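Translation initiation factor 6 (Methanocaldococcus jannaschii, PDB 1G61) binds the 50S ribosomal subunit and keeps it from joining the 30S subunit to form the 70S initiation complex. Local coordinates at residues Phe127-Asp130 with Ile131-Leu135; Leu175-Leu178 with Phe179-Glu182; Leu147-Val150 with Gly151-Val155. All coordinates share one frame; numbering follows the deposited sequence.

Contact 1. Residues Phe127-Asp130 with Ile131-Leu135; sequences FKKD and IEDSL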
ATOM      1  N   PHE A 127       8.147   7.479  15.834  1.00  9.74           N
ATOM      2  CA  PHE A 127       6.881   6.763  15.834  1.00  9.10           C
ATOM      3  C   PHE A 127       7.106   5.258  15.640  1.00  9.37           C
ATOM      4  O   PHE A 127       6.127   4.503  15.511  1.00  9.26           O
ATOM      5  CB  PHE A 127       5.897   7.283  14.765  1.00 10.52           C
ATOM      6  CG  PHE A 127       5.521   8.730  15.092  1.00 10.66           C
ATOM      7  CD1 PHE A 127       6.272   9.796  14.589  1.00 11.93           C
ATOM      8  CD2 PHE A 127       4.444   9.010  15.920  1.00 12.10           C
ATOM      9  CE1 PHE A 127       5.925  11.093  14.922  1.00 13.83           C
ATOM     10  CE2 PHE A 127       4.099  10.308  16.251  1.00 13.49           C
ATOM     11  CZ  PHE A 127       4.877  11.336  15.779  1.00 13.03           C
ATOM     12  N   LYS A 128       8.353   4.830  15.677  1.00  9.41           N
ATOM     13  CA  LYS A 128       8.613   3.421  15.419  1.00  9.21           C
ATOM     14  C   LYS A 128       7.857   2.492  16.364  1.00  8.74           C
ATOM     15  O   LYS A 128       7.287   1.498  15.896  1.00  9.46           O
ATOM     16  CB  LYS A 128      10.140   3.203  15.517  1.00 10.75           C
ATOM     17  CG  LYS A 128      10.533   1.750  15.265  1.00 14.19           C
ATOM     18  CD  LYS A 128      12.053   1.681  15.151  1.00 18.38           C
ATOM     19  CE  LYS A 128      12.565   0.373  14.597  1.00 22.19           C
ATOM     20  NZ  LYS A 128      12.531  -0.624  15.696  1.00 31.72           N
ATOM     21  N   LYS A 129       7.838   2.750  17.669  1.00  9.89           N
ATOM     22  CA  LYS A 129       7.139   1.848  18.582  1.00  9.33           C
ATOM     23  C   LYS A 129       5.652   1.815  18.269  1.00  8.93           C
ATOM     24  O   LYS A 129       5.039   0.717  18.301  1.00 10.05           O
ATOM     25  CB  LYS A 129       7.354   2.293  20.039  1.00 11.87           C
ATOM     26  CG  LYS A 129       6.749   1.256  21.020  1.00 18.22           C
ATOM     27  CD  LYS A 129       7.312   1.513  22.416  1.00 19.00           C
ATOM     28  CE  LYS A 129       6.538   0.755  23.487  1.00 25.07           C
ATOM     29  NZ  LYS A 129       6.038  -0.573  23.015  1.00 29.97           N
ATOM     30  N   ASP A 130       5.031   2.977  18.024  1.00  8.11           N
ATOM     31  CA  ASP A 130       3.600   2.969  17.686  1.00  8.87           C
ATOM     32  C   ASP A 130       3.299   2.118  16.447  1.00  8.57           C
ATOM     33  O   ASP A 130       2.282   1.441  16.350  1.00  9.29           O
ATOM     34  CB  ASP A 130       3.186   4.418  17.389  1.00 11.74           C
ATOM     35  CG  ASP A 130       2.969   5.284  18.588  1.00 14.98           C
ATOM     36  OD1 ASP A 130       2.876   4.786  19.747  1.00 17.11           O
ATOM     37  OD2 ASP A 130       2.846   6.533  18.380  1.00 18.68           O
ATOM     38  N   ILE A 131       4.193   2.219  15.458  1.00  7.87           N
ATOM     39  CA  ILE A 131       4.029   1.505  14.188  1.00  7.45           C
ATOM     40  C   ILE A 131       4.240   0.035  14.455  1.00  7.95           C
ATOM     41  O   ILE A 131       3.454  -0.816  14.018  1.00  9.21           O
ATOM     42  CB  ILE A 131       4.974   2.074  13.144  1.00  7.13           C
ATOM     43  CG1 ILE A 131       4.552   3.512  12.791  1.00  8.50           C
ATOM     44  CG2 ILE A 131       5.029   1.249  11.876  1.00  8.72           C
ATOM     45  CD1 ILE A 131       5.651   4.234  11.963  1.00  9.50           C
ATOM     46  N   GLU A 132       5.285  -0.341  15.214  1.00  9.21           N
ATOM     47  CA  GLU A 132       5.477  -1.756  15.554  1.00 10.84           C
ATOM     48  C   GLU A 132       4.310  -2.364  16.290  1.00 10.25           C
ATOM     49  O   GLU A 132       3.900  -3.498  16.020  1.00 11.13           O
ATOM     50  CB  GLU A 132       6.689  -1.879  16.521  1.00 13.32           C
ATOM     51  CG  GLU A 132       8.033  -1.717  15.892  1.00 16.11           C
ATOM     52  CD  GLU A 132       9.164  -1.467  16.874  1.00 15.24           C
ATOM     53  OE1 GLU A 132       9.006  -1.024  18.063  1.00 19.66           O
ATOM     54  OE2 GLU A 132      10.288  -1.720  16.432  1.00 18.34           O
ATOM     55  N   ASP A 133       3.779  -1.617  17.261  1.00 10.39           N
ATOM     56  CA  ASP A 133       2.692  -2.171  18.084  1.00 10.78           C
ATOM     57  C   ASP A 133       1.421  -2.350  17.278  1.00  9.66           C
ATOM     58  O   ASP A 133       0.679  -3.321  17.574  1.00 12.10           O
ATOM     59  CB  ASP A 133       2.466  -1.282  19.303  1.00 15.31           C
ATOM     60  CG  ASP A 133       3.608  -1.407  20.335  1.00 19.40           C
ATOM     61  OD1 ASP A 133       4.511  -2.266  20.165  1.00 26.20           O
ATOM     62  OD2 ASP A 133       3.583  -0.622  21.283  1.00 28.88           O
ATOM     63  N   SER A 134       1.143  -1.487  16.301  1.00  8.45           N
ATOM     64  CA  SER A 134      -0.063  -1.579  15.522  1.00  8.06           C
ATOM     65  C   SER A 134       0.082  -2.622  14.411  1.00  6.71           C
ATOM     66  O   SER A 134      -0.767  -3.495  14.260  1.00  7.83           O
ATOM     67  CB  SER A 134      -0.431  -0.214  14.900  1.00  8.29           C
ATOM     68  OG  SER A 134      -1.465  -0.426  13.933  1.00  9.81           O
ATOM     69  N   LEU A 135       1.166  -2.509  13.631  1.00  7.13           N
ATOM     70  CA  LEU A 135       1.349  -3.445  12.505  1.00  7.26           C
ATOM     71  C   LEU A 135       1.781  -4.830  12.988  1.00  7.47           C
ATOM     72  O   LEU A 135       1.618  -5.807  12.242  1.00  7.13           O
ATOM     73  CB  LEU A 135       2.354  -2.887  11.524  1.00  6.52           C
ATOM     74  CG  LEU A 135       1.948  -1.572  10.841  1.00  7.10           C
ATOM     75  CD1 LEU A 135       3.039  -1.188   9.841  1.00  9.38           C
ATOM     76  CD2 LEU A 135       0.599  -1.661  10.155  1.00 10.81           C
TER

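Contact 2. Residues Leu175-Leu178 with Phe179-Glu182; sequences LKSL and FKVE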
ATOM      1  N   LEU A 175      15.626  -5.976   1.505  1.00  7.95           N
ATOM      2  CA  LEU A 175      14.160  -5.925   1.448  1.00  7.52           C
ATOM      3  C   LEU A 175      13.552  -7.318   1.417  1.00  7.57           C
ATOM      4  O   LEU A 175      12.546  -7.635   2.041  1.00  8.98           O
ATOM      5  CB  LEU A 175      13.705  -5.143   0.214  1.00  8.53           C
ATOM      6  CG  LEU A 175      14.129  -3.660   0.258  1.00  8.84           C
ATOM      7  CD1 LEU A 175      13.921  -3.008  -1.112  1.00 11.31           C
ATOM      8  CD2 LEU A 175      13.467  -2.855   1.370  1.00 10.39           C
ATOM      9  N   LYS A 176      14.193  -8.200   0.657  1.00  9.56           N
ATOM     10  CA  LYS A 176      13.691  -9.579   0.564  1.00 10.07           C
ATOM     11  C   LYS A 176      13.690 -10.205   1.935  1.00 10.08           C
ATOM     12  O   LYS A 176      12.753 -10.918   2.317  1.00 11.76           O
ATOM     13  CB  LYS A 176      14.543 -10.330  -0.460  1.00 12.89           C
ATOM     14  CG  LYS A 176      14.007 -11.702  -0.770  1.00 17.61           C
ATOM     15  CD  LYS A 176      14.935 -12.331  -1.818  1.00 17.09           C
ATOM     16  CE  LYS A 176      14.287 -13.623  -2.287  1.00 22.44           C
ATOM     17  NZ  LYS A 176      15.347 -14.474  -2.883  1.00 25.79           N
ATOM     18  N   SER A 177      14.745  -9.960   2.713  1.00 10.29           N
ATOM     19  CA  SER A 177      14.880 -10.503   4.059  1.00  9.83           C
ATOM     20  C   SER A 177      13.879  -9.859   4.997  1.00 11.21           C
ATOM     21  O   SER A 177      13.189 -10.523   5.787  1.00 11.87           O
ATOM     22  CB  SER A 177      16.340 -10.285   4.525  1.00 14.37           C
ATOM     23  OG  SER A 177      16.463 -10.658   5.872  1.00 21.23           O
ATOM     24  N   LEU A 178      13.727  -8.515   4.952  1.00  8.03           N
ATOM     25  CA  LEU A 178      12.830  -7.785   5.842  1.00  8.03           C
ATOM     26  C   LEU A 178      11.380  -8.222   5.666  1.00  7.44           C
ATOM     27  O   LEU A 178      10.629  -8.394   6.614  1.00  8.86           O
ATOM     28  CB  LEU A 178      12.935  -6.264   5.598  1.00  8.02           C
ATOM     29  CG  LEU A 178      11.976  -5.374   6.371  1.00  7.82           C
ATOM     30  CD1 LEU A 178      12.134  -5.542   7.875  1.00 11.74           C
ATOM     31  CD2 LEU A 178      12.200  -3.924   5.930  1.00 10.57           C
ATOM     32  N   PHE A 179      10.968  -8.426   4.408  1.00  7.57           N
ATOM     33  CA  PHE A 179       9.585  -8.711   4.094  1.00  7.34           C
ATOM     34  C   PHE A 179       9.336 -10.215   3.995  1.00  6.94           C
ATOM     35  O   PHE A 179       8.158 -10.625   3.868  1.00  7.75           O
ATOM     36  CB  PHE A 179       9.220  -7.998   2.768  1.00  7.62           C
ATOM     37  CG  PHE A 179       9.178  -6.499   2.930  1.00  6.99           C
ATOM     38  CD1 PHE A 179       9.960  -5.682   2.123  1.00  9.53           C
ATOM     39  CD2 PHE A 179       8.336  -5.916   3.887  1.00  8.11           C
ATOM     40  CE1 PHE A 179       9.891  -4.291   2.261  1.00 10.73           C
ATOM     41  CE2 PHE A 179       8.269  -4.540   4.018  1.00  7.48           C
ATOM     42  CZ  PHE A 179       9.056  -3.747   3.220  1.00  9.69           C
ATOM     43  N   LYS A 180      10.396 -11.029   4.082  1.00  8.34           N
ATOM     44  CA  LYS A 180      10.299 -12.495   4.071  1.00  8.67           C
ATOM     45  C   LYS A 180       9.534 -12.973   2.854  1.00  7.55           C
ATOM     46  O   LYS A 180       8.621 -13.802   2.935  1.00  9.33           O
ATOM     47  CB  LYS A 180       9.660 -13.003   5.350  1.00  9.00           C
ATOM     48  CG  LYS A 180      10.444 -12.832   6.614  1.00 14.40           C
ATOM     49  CD  LYS A 180      11.804 -13.457   6.393  1.00 29.13           C
ATOM     50  CE  LYS A 180      12.799 -13.193   7.507  1.00 32.20           C
ATOM     51  NZ  LYS A 180      14.142 -13.015   6.863  1.00 26.61           N
ATOM     52  N   VAL A 181       9.929 -12.456   1.679  1.00 10.02           N
ATOM     53  CA  VAL A 181       9.283 -12.824   0.408  1.00  9.39           C
ATOM     54  C   VAL A 181      10.219 -13.657  -0.464  1.00 11.41           C
ATOM     55  O   VAL A 181      11.443 -13.512  -0.405  1.00 15.60           O
ATOM     56  CB  VAL A 181       8.803 -11.599  -0.390  1.00  9.66           C
ATOM     57  CG1 VAL A 181       7.649 -10.967   0.380  1.00 11.42           C
ATOM     58  CG2 VAL A 181       9.894 -10.563  -0.609  1.00  9.95           C
ATOM     59  N   GLU A 182       9.647 -14.530  -1.290  1.00 14.43           N
ATOM     60  CA  GLU A 182      10.509 -15.371  -2.137  1.00 16.90           C
ATOM     61  C   GLU A 182      10.641 -14.725  -3.502  1.00 14.01           C
ATOM     62  O   GLU A 182      11.543 -15.097  -4.266  1.00 17.79           O
ATOM     63  CB  GLU A 182       9.996 -16.788  -2.308  1.00 24.26           C
ATOM     64  CG  GLU A 182       9.856 -17.606  -1.042  1.00 28.85           C
ATOM     65  CD  GLU A 182      11.117 -17.882  -0.256  1.00 36.82           C
ATOM     66  OE1 GLU A 182      12.265 -17.791  -0.752  1.00 42.08           O
ATOM     67  OE2 GLU A 182      10.969 -18.209   0.941  1.00 38.70           O
TER
HETATM   68  O   HOH W   1      13.462 -16.739  -3.374  1.00 26.79           O
HETATM   69  O   HOH W   2      13.177 -14.248   1.900  1.00 27.19           O
HETATM   70  O   HOH W   3      14.358 -13.888  -5.493  1.00 47.66           O

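Contact 3. Residues Leu147-Val150 with Gly151-Val155; sequences LPTV and GSNAV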
ATOM      1  N   LEU A 147      15.520   7.243  -1.577  1.00  9.06           N
ATOM      2  CA  LEU A 147      14.334   8.054  -1.320  1.00  8.29           C
ATOM      3  C   LEU A 147      13.631   7.678  -0.036  1.00  8.45           C
ATOM      4  O   LEU A 147      13.458   6.490   0.260  1.00  9.00           O
ATOM      5  CB  LEU A 147      13.337   7.897  -2.495  1.00  9.39           C
ATOM      6  CG  LEU A 147      13.946   8.279  -3.872  1.00 10.84           C
ATOM      7  CD1 LEU A 147      12.985   7.856  -4.975  1.00 14.35           C
ATOM      8  CD2 LEU A 147      14.268   9.765  -3.909  1.00 18.09           C
ATOM      9  N   PRO A 148      13.252   8.642   0.800  1.00  9.30           N
ATOM     10  CA  PRO A 148      12.622   8.321   2.076  1.00  9.03           C
ATOM     11  C   PRO A 148      11.131   7.995   1.947  1.00  8.03           C
ATOM     12  O   PRO A 148      10.565   7.437   2.910  1.00  8.48           O
ATOM     13  CB  PRO A 148      12.873   9.585   2.902  1.00 11.80           C
ATOM     14  CG  PRO A 148      12.822  10.680   1.861  1.00 14.09           C
ATOM     15  CD  PRO A 148      13.485  10.094   0.633  1.00 11.53           C
ATOM     16  N   THR A 149      10.489   8.284   0.805  1.00  7.79           N
ATOM     17  CA  THR A 149       9.071   7.877   0.584  1.00  7.11           C
ATOM     18  C   THR A 149       9.028   6.424   0.158  1.00  6.24           C
ATOM     19  O   THR A 149       8.736   6.076  -0.995  1.00  7.38           O
ATOM     20  CB  THR A 149       8.410   8.836  -0.401  1.00  8.15           C
ATOM     21  OG1 THR A 149       9.301   8.991  -1.544  1.00 11.50           O
ATOM     22  CG2 THR A 149       8.169  10.201   0.221  1.00 11.23           C
ATOM     23  N   VAL A 150       9.325   5.528   1.104  1.00  6.97           N
ATOM     24  CA  VAL A 150       9.442   4.092   0.757  1.00  6.44           C
ATOM     25  C   VAL A 150       8.139   3.492   0.297  1.00  6.46           C
ATOM     26  O   VAL A 150       8.189   2.601  -0.527  1.00  9.16           O
ATOM     27  CB  VAL A 150      10.038   3.330   1.968  1.00  6.65           C
ATOM     28  CG1 VAL A 150      11.438   3.880   2.299  1.00  8.69           C
ATOM     29  CG2 VAL A 150       9.136   3.389   3.190  1.00  8.61           C
ATOM     30  N   GLY A 151       7.006   4.014   0.807  1.00  7.02           N
ATOM     31  CA  GLY A 151       5.708   3.512   0.346  1.00  6.61           C
ATOM     32  C   GLY A 151       5.379   3.948  -1.044  1.00  6.85           C
ATOM     33  O   GLY A 151       4.677   3.255  -1.761  1.00  9.65           O
ATOM     34  N   SER A 152       5.872   5.096  -1.510  1.00  7.19           N
ATOM     35  CA  SER A 152       5.643   5.527  -2.885  1.00  7.36           C
ATOM     36  C   SER A 152       6.549   4.756  -3.847  1.00  6.31           C
ATOM     37  O   SER A 152       6.207   4.656  -5.019  1.00  7.35           O
ATOM     38  CB  SER A 152       5.949   7.006  -3.060  1.00  9.35           C
ATOM     39  OG  SER A 152       5.099   7.821  -2.244  1.00 10.62           O
ATOM     40  N   ASN A 153       7.693   4.256  -3.357  1.00  6.13           N
ATOM     41  CA  ASN A 153       8.713   3.753  -4.251  1.00  6.43           C
ATOM     42  C   ASN A 153       8.863   2.246  -4.260  1.00  6.69           C
ATOM     43  O   ASN A 153       9.824   1.709  -4.830  1.00  7.70           O
ATOM     44  CB  ASN A 153      10.040   4.497  -3.934  1.00  7.12           C
ATOM     45  CG  ASN A 153       9.924   5.882  -4.526  1.00  7.43           C
ATOM     46  OD1 ASN A 153      10.009   6.007  -5.755  1.00  8.43           O
ATOM     47  ND2 ASN A 153       9.740   6.892  -3.677  1.00  8.31           N
ATOM     48  N   ALA A 154       7.873   1.536  -3.726  1.00  6.93           N
ATOM     49  CA  ALA A 154       7.849   0.081  -3.817  1.00  6.80           C
ATOM     50  C   ALA A 154       6.435  -0.405  -3.533  1.00  6.62           C
ATOM     51  O   ALA A 154       5.641   0.352  -2.997  1.00  7.36           O
ATOM     52  CB  ALA A 154       8.824  -0.554  -2.816  1.00  8.15           C
ATOM     53  N   VAL A 155       6.184  -1.630  -3.947  1.00  6.95           N
ATOM     54  CA  VAL A 155       4.969  -2.373  -3.681  1.00  6.66           C
ATOM     55  C   VAL A 155       5.403  -3.641  -2.966  1.00  6.81           C
ATOM     56  O   VAL A 155       6.360  -4.315  -3.398  1.00  8.42           O
ATOM     57  CB  VAL A 155       4.244  -2.757  -4.988  1.00  7.71           C
ATOM     58  CG1 VAL A 155       3.028  -3.651  -4.726  1.00 11.23           C
ATOM     59  CG2 VAL A 155       3.832  -1.531  -5.759  1.00 12.92           C
TER

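Contact 1. Residues Phe127-Asp130 with Ile131-Leu135
K128 and K129 reach one helical turn forward to E132 and D133, two i to i+4 salt bridges on the first turns of helix 128-135. This short helix is the crossover of a beta-alpha-beta unit, between strands 117-120 and 138-141. F127 sits at the N-cap position, and its O accepts the N-H of I131 at 3.0 Å. The next three residues repeat the pattern: E132 N to K128 O is the straightest bond, at 170°.

The tight side faces the sheet. I131 is buried. Its CG1 lies beside the backbone N, anti to the carbonyl carbon (chi1 -67°), which turns the branch back along the helix. There CG1 passes 3.3 Å from F127 O, and CD1 reaches F127 CB at 4.1 Å. I131 also rests on L71, I111 and V139. S134 is buried too, and its OG is hydrogen-bonded to the backbone O of N96. F127 and D130 lie against I100.

The other side is looser and turned more to solvent. K129 and D133 are both exposed, and their bridge spans 3.0 Å from K129 NZ to D133 OD2, on the syn lone pair of that oxygen. K128 and E132 are partly exposed, and both side chains also touch V139. Both lysine chains run nearly straight and bend only at the last torsion, where the amine turns to its acid. K128 NZ approaches E132 OE2 at 2.6 Å, on the syn side but 34° out of the carboxylate plane.

Contact 2. Residues Leu175-Leu178 with Phe179-Glu182
F179 N donates to L175 O at 3.0 Å, in the last turn of helix 169-179. The helix then ends in a Schellman motif. V181 N reaches back to K176 O at 3.3 Å, in the carbonyl plane, and K180 N makes a weak bond to S177 O. K180 is the C-prime residue; its positive phi (54°) takes the chain out of the helix.

Apolar contacts gather on the buried side. The side chains of L175 and F179 run alongside each other, with L175 CD2 4.0 Å from F179 CE1. L178 CD2 sits over one face of the F179 ring, near its rim, 4.2 Å from CZ. All three side chains rest on L119 of strand 117-120. With an alanine at F179, L175 CD2 and L178 CD2 would probably lose their aromatic partner and a gap would open against L119.

Polar side chains lie on the outer side. K180 folds back through bends at chi2 (-54°) and chi4, and its NZ donates to S177 O at 2.9 Å. K176 is extended and runs alongside the outgoing chain, its CG 3.2 Å from V181 O. Two waters link K176 NZ to E182 O, and one of them also donates to E182 OE1.

S177 O thus takes two N-H donors from K180, one of them weak. A lysine charge at this C-terminal end would probably offset part of the negative pole of the helix.

Contact 3. Residues Leu147-Val150 with Gly151-Val155
N153 folds its side chain back over the turn and gives ND2 to the backbone O of T149. The bond is 3.0 Å long, with an N-H...O angle of 154°. It is not ideal at either end: the donor stands 35° from the carbonyl plane, and the oxygen is also somewhat out of the amide plane. ND2 also comes within 3.0 Å of T149 OG1. The threonine hydroxyl stands between its own backbone N and carbonyl carbon (chi1 48°), and this brings it to the same amide. L147 completes the first shell. Its side chain crosses that of N153 at about a right angle, and L147 CD1 lies 3.6 Å from N153 OD1 and equally close to ND2.

T149 O is the common acceptor. Besides ND2 it takes two weak bonds, from S152 N and N153 N. N153 N is also shared, with a second weak bond to V150 O at 3.3 Å. T149 is the centre of an inverse gamma turn, in which V150 N makes a weak bond to P148 O. The chain therefore turns twice in quick succession before it enters strand 154-156, an outermost strand of a small mixed sheet with 160-163 and 183-186. N153 is the last residue before that strand.

Further out, the backbone of N153 is hydrogen-bonded to H164, and that of V155 to L162. The bonding to L162 pairs the segment with strand 160-163; H164 lies just beyond that strand's end. The N153 side chain also touches H164 and S195. G151 is bonded through its backbone to N109. V150 is buried, and its side chain touches I144 and L112 of strand 111-113. A154 touches L112 as well, and V155 beyond it packs on I200 and A202 of strand 200-202.

In the fold
From the N terminus the order is contact 1, contact 3, contact 2. All three are local, in series along the chain; none nests in or crosses another. Residues 127-135 form the helix between strands 117-120 and 138-141. Residues 147-155 form the turn that leads into strand 154-156. Residues 175-182 end helix 169-179 just before strand 183-186. The contacts do not touch: nearest atoms are about 6 Å apart for 2 and 3, and about 9 Å for the other pairs. Shared neighbours tie them together. Strand 138-141 meets contacts 1 and 2, strand 111-113 meets 1 and 3, and I144 meets 2 and 3.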